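Local coordinates for protein 1-pyrroline-5-carboxylate dehydrogenase (Thermus thermophilus, PDB 1UZB) that probably oxidises 1-pyrroline-5-carboxylate, by way of its open-chain glutamate semialdehyde, to glutamate with a nicotinamide cofactor, as an aldehyde dehydrogenase family member, at residues S169-L174 and Y502-L507. Sequence-based numbering, arbitrary orientation.
Sequences SFYVPL and YLRLFL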
loop_
_atom_site.group_PDB
_atom_site.type_symbol
_atom_site.label_atom_id
_atom_site.label_comp_id
_atom_site.label_asym_id
_atom_site.label_seq_id
_atom_site.Cartn_x
_atom_site.Cartn_y
_atom_site.Cartn_z
ATOM N N SER A 169 2.096 -20.446 -4.730
ATOM C CA SER A 169 0.961 -21.079 -4.072
ATOM C C SER A 169 -0.309 -20.394 -4.561
ATOM O O SER A 169 -0.356 -19.165 -4.720
ATOM C CB SER A 169 1.086 -20.978 -2.551
ATOM O OG SER A 169 2.018 -21.938 -2.078
ATOM N N PHE A 170 -1.338 -21.192 -4.817
ATOM C CA PHE A 170 -2.590 -20.663 -5.326
ATOM C C PHE A 170 -3.775 -21.522 -4.920
ATOM O O PHE A 170 -3.621 -22.684 -4.538
ATOM C CB PHE A 170 -2.531 -20.539 -6.858
ATOM C CG PHE A 170 -2.127 -21.808 -7.564
ATOM C CD1 PHE A 170 -0.783 -22.107 -7.792
ATOM C CD2 PHE A 170 -3.092 -22.696 -8.019
ATOM C CE1 PHE A 170 -0.415 -23.275 -8.468
ATOM C CE2 PHE A 170 -2.732 -23.860 -8.692
ATOM C CZ PHE A 170 -1.391 -24.148 -8.919
ATOM N N TYR A 171 -4.962 -20.936 -5.008
ATOM C CA TYR A 171 -6.184 -21.631 -4.650
ATOM C C TYR A 171 -6.885 -22.263 -5.835
ATOM O O TYR A 171 -6.796 -21.784 -6.971
ATOM C CB TYR A 171 -7.160 -20.676 -3.961
ATOM C CG TYR A 171 -6.615 -20.073 -2.697
ATOM C CD1 TYR A 171 -6.262 -18.726 -2.639
ATOM C CD2 TYR A 171 -6.432 -20.855 -1.559
ATOM C CE1 TYR A 171 -5.736 -18.172 -1.477
ATOM C CE2 TYR A 171 -5.909 -20.312 -0.391
ATOM C CZ TYR A 171 -5.564 -18.971 -0.359
ATOM O OH TYR A 171 -5.047 -18.427 0.793
ATOM N N VAL A 172 -7.580 -23.356 -5.551
ATOM C CA VAL A 172 -8.348 -24.051 -6.563
ATOM C C VAL A 172 -9.647 -24.514 -5.919
ATOM O O VAL A 172 -9.693 -24.802 -4.720
ATOM C CB VAL A 172 -7.559 -25.241 -7.136
ATOM C CG1 VAL A 172 -6.265 -24.724 -7.733
ATOM C CG2 VAL A 172 -7.261 -26.266 -6.054
ATOM N N PRO A 173 -10.735 -24.546 -6.696
ATOM C CA PRO A 173 -12.028 -24.981 -6.162
ATOM C C PRO A 173 -12.003 -26.464 -5.806
ATOM O O PRO A 173 -11.147 -27.213 -6.281
ATOM C CB PRO A 173 -12.999 -24.640 -7.292
ATOM C CG PRO A 173 -12.153 -24.795 -8.517
ATOM C CD PRO A 173 -10.849 -24.156 -8.112
ATOM N N LEU A 174 -12.950 -26.876 -4.971
ATOM C CA LEU A 174 -13.035 -28.254 -4.495
ATOM C C LEU A 174 -13.680 -29.247 -5.452
ATOM O O LEU A 174 -13.159 -30.344 -5.651
ATOM C CB LEU A 174 -13.789 -28.289 -3.165
ATOM C CG LEU A 174 -13.262 -27.386 -2.048
ATOM C CD1 LEU A 174 -14.218 -27.412 -0.864
ATOM C CD2 LEU A 174 -11.874 -27.849 -1.643
ATOM N N TYR A 502 -15.746 -16.192 3.689
ATOM C CA TYR A 502 -16.686 -17.214 3.247
ATOM C C TYR A 502 -16.168 -18.025 2.065
ATOM O O TYR A 502 -16.265 -19.250 2.058
ATOM C CB TYR A 502 -18.021 -16.571 2.867
ATOM C CG TYR A 502 -19.164 -17.550 2.681
ATOM C CD1 TYR A 502 -19.650 -18.295 3.755
ATOM C CD2 TYR A 502 -19.815 -17.666 1.453
ATOM C CE1 TYR A 502 -20.762 -19.120 3.617
ATOM C CE2 TYR A 502 -20.932 -18.488 1.302
ATOM C CZ TYR A 502 -21.401 -19.205 2.392
ATOM O OH TYR A 502 -22.538 -19.974 2.269
ATOM N N LEU A 503 -15.605 -17.348 1.070
ATOM C CA LEU A 503 -15.128 -18.047 -0.117
ATOM C C LEU A 503 -13.944 -18.984 0.118
ATOM O O LEU A 503 -13.785 -19.973 -0.599
ATOM C CB LEU A 503 -14.802 -17.038 -1.224
ATOM C CG LEU A 503 -15.953 -16.090 -1.588
ATOM C CD1 LEU A 503 -15.544 -15.223 -2.767
ATOM C CD2 LEU A 503 -17.209 -16.888 -1.926
ATOM N N ARG A 504 -13.123 -18.688 1.119
ATOM C CA ARG A 504 -11.970 -19.533 1.425
ATOM C C ARG A 504 -12.411 -20.954 1.784
ATOM O O ARG A 504 -11.667 -21.918 1.590
ATOM C CB ARG A 504 -11.178 -18.938 2.595
ATOM C CG ARG A 504 -9.957 -19.756 3.010
ATOM C CD ARG A 504 -8.916 -19.766 1.911
ATOM N NE ARG A 504 -7.749 -20.580 2.240
ATOM C CZ ARG A 504 -7.709 -21.906 2.165
ATOM N NH1 ARG A 504 -6.593 -22.546 2.484
ATOM N NH2 ARG A 504 -8.775 -22.596 1.767
ATOM N N LEU A 505 -13.625 -21.069 2.318
ATOM C CA LEU A 505 -14.179 -22.357 2.717
ATOM C C LEU A 505 -14.398 -23.300 1.540
ATOM O O LEU A 505 -14.468 -24.520 1.712
ATOM C CB LEU A 505 -15.513 -22.141 3.429
ATOM C CG LEU A 505 -15.488 -21.277 4.690
ATOM C CD1 LEU A 505 -16.913 -21.017 5.141
ATOM C CD2 LEU A 505 -14.685 -21.963 5.779
ATOM N N PHE A 506 -14.494 -22.739 0.341
ATOM C CA PHE A 506 -14.751 -23.539 -0.849
ATOM C C PHE A 506 -13.539 -23.664 -1.765
ATOM O O PHE A 506 -13.669 -23.934 -2.963
ATOM C CB PHE A 506 -15.945 -22.942 -1.597
ATOM C CG PHE A 506 -17.160 -22.789 -0.723
ATOM C CD1 PHE A 506 -17.398 -21.604 -0.032
ATOM C CD2 PHE A 506 -18.021 -23.860 -0.524
ATOM C CE1 PHE A 506 -18.475 -21.493 0.845
ATOM C CE2 PHE A 506 -19.099 -23.759 0.350
ATOM C CZ PHE A 506 -19.325 -22.573 1.036
ATOM N N LEU A 507 -12.356 -23.498 -1.178
ATOM C CA LEU A 507 -11.096 -23.575 -1.905
ATOM C C LEU A 507 -10.065 -24.399 -1.146
ATOM O O LEU A 507 -10.133 -24.526 0.079
ATOM C CB LEU A 507 -10.512 -22.171 -2.088
ATOM C CG LEU A 507 -11.306 -21.164 -2.916
ATOM C CD1 LEU A 507 -10.765 -19.762 -2.676
ATOM C CD2 LEU A 507 -11.218 -21.538 -4.389
#
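Tyr171 sets the CE2 corner of its ring over one face of the Arg504 guanidinium, offset toward the rim, with CE2 3.2 Å from NE of Arg504. The two planes are tilted 56° apart, so this is a slanting contact and not a parallel stack. Arg504 arrives there through a bend at chi2 (66°), which turns its end toward the strand. Both polar ends are tied to the same carboxylate: Asp501 of a second subunit forms a salt bridge with NE of Arg504 and accepts a hydrogen bond from OH of Tyr171, placing this corner at a subunit interface.

Apolar packing is made by Leu507, which lays CD1 against CB of Tyr171 at 3.9 Å. Other aliphatic carbons lie against peptide groups: CD2 of Leu507 is 3.6 Å from O of Val172, and at the far end Leu174 rests on the backbone of the turn, with CG 3.6 Å from O of Phe506 and CD2 against the carbonyl carbon of Leu507.

The turn in question is a type I beta turn from Arg504 to Leu507, closed by a hydrogen bond from N of Leu507 to O of Arg504. It carries the chain out of the short helix 500-504 into strand 507-515. Strands 165-180 and 507-515 form an antiparallel pair that projects from the body, in the manner of the oligomerisation arm of aldehyde dehydrogenases. Regular pairing follows just beyond, where backbone hydrogen bonds join Val172 to Glu508 and Phe170 to Lys510.

CA of Leu507 directs a bent CH···O contact to O of Val172 at 3.4 Å, with 131° at the hydrogen. The carbonyl of Phe506 accepts a hydrogen bond from Asn202, while Arg284 donates to those of Leu505 and Leu507.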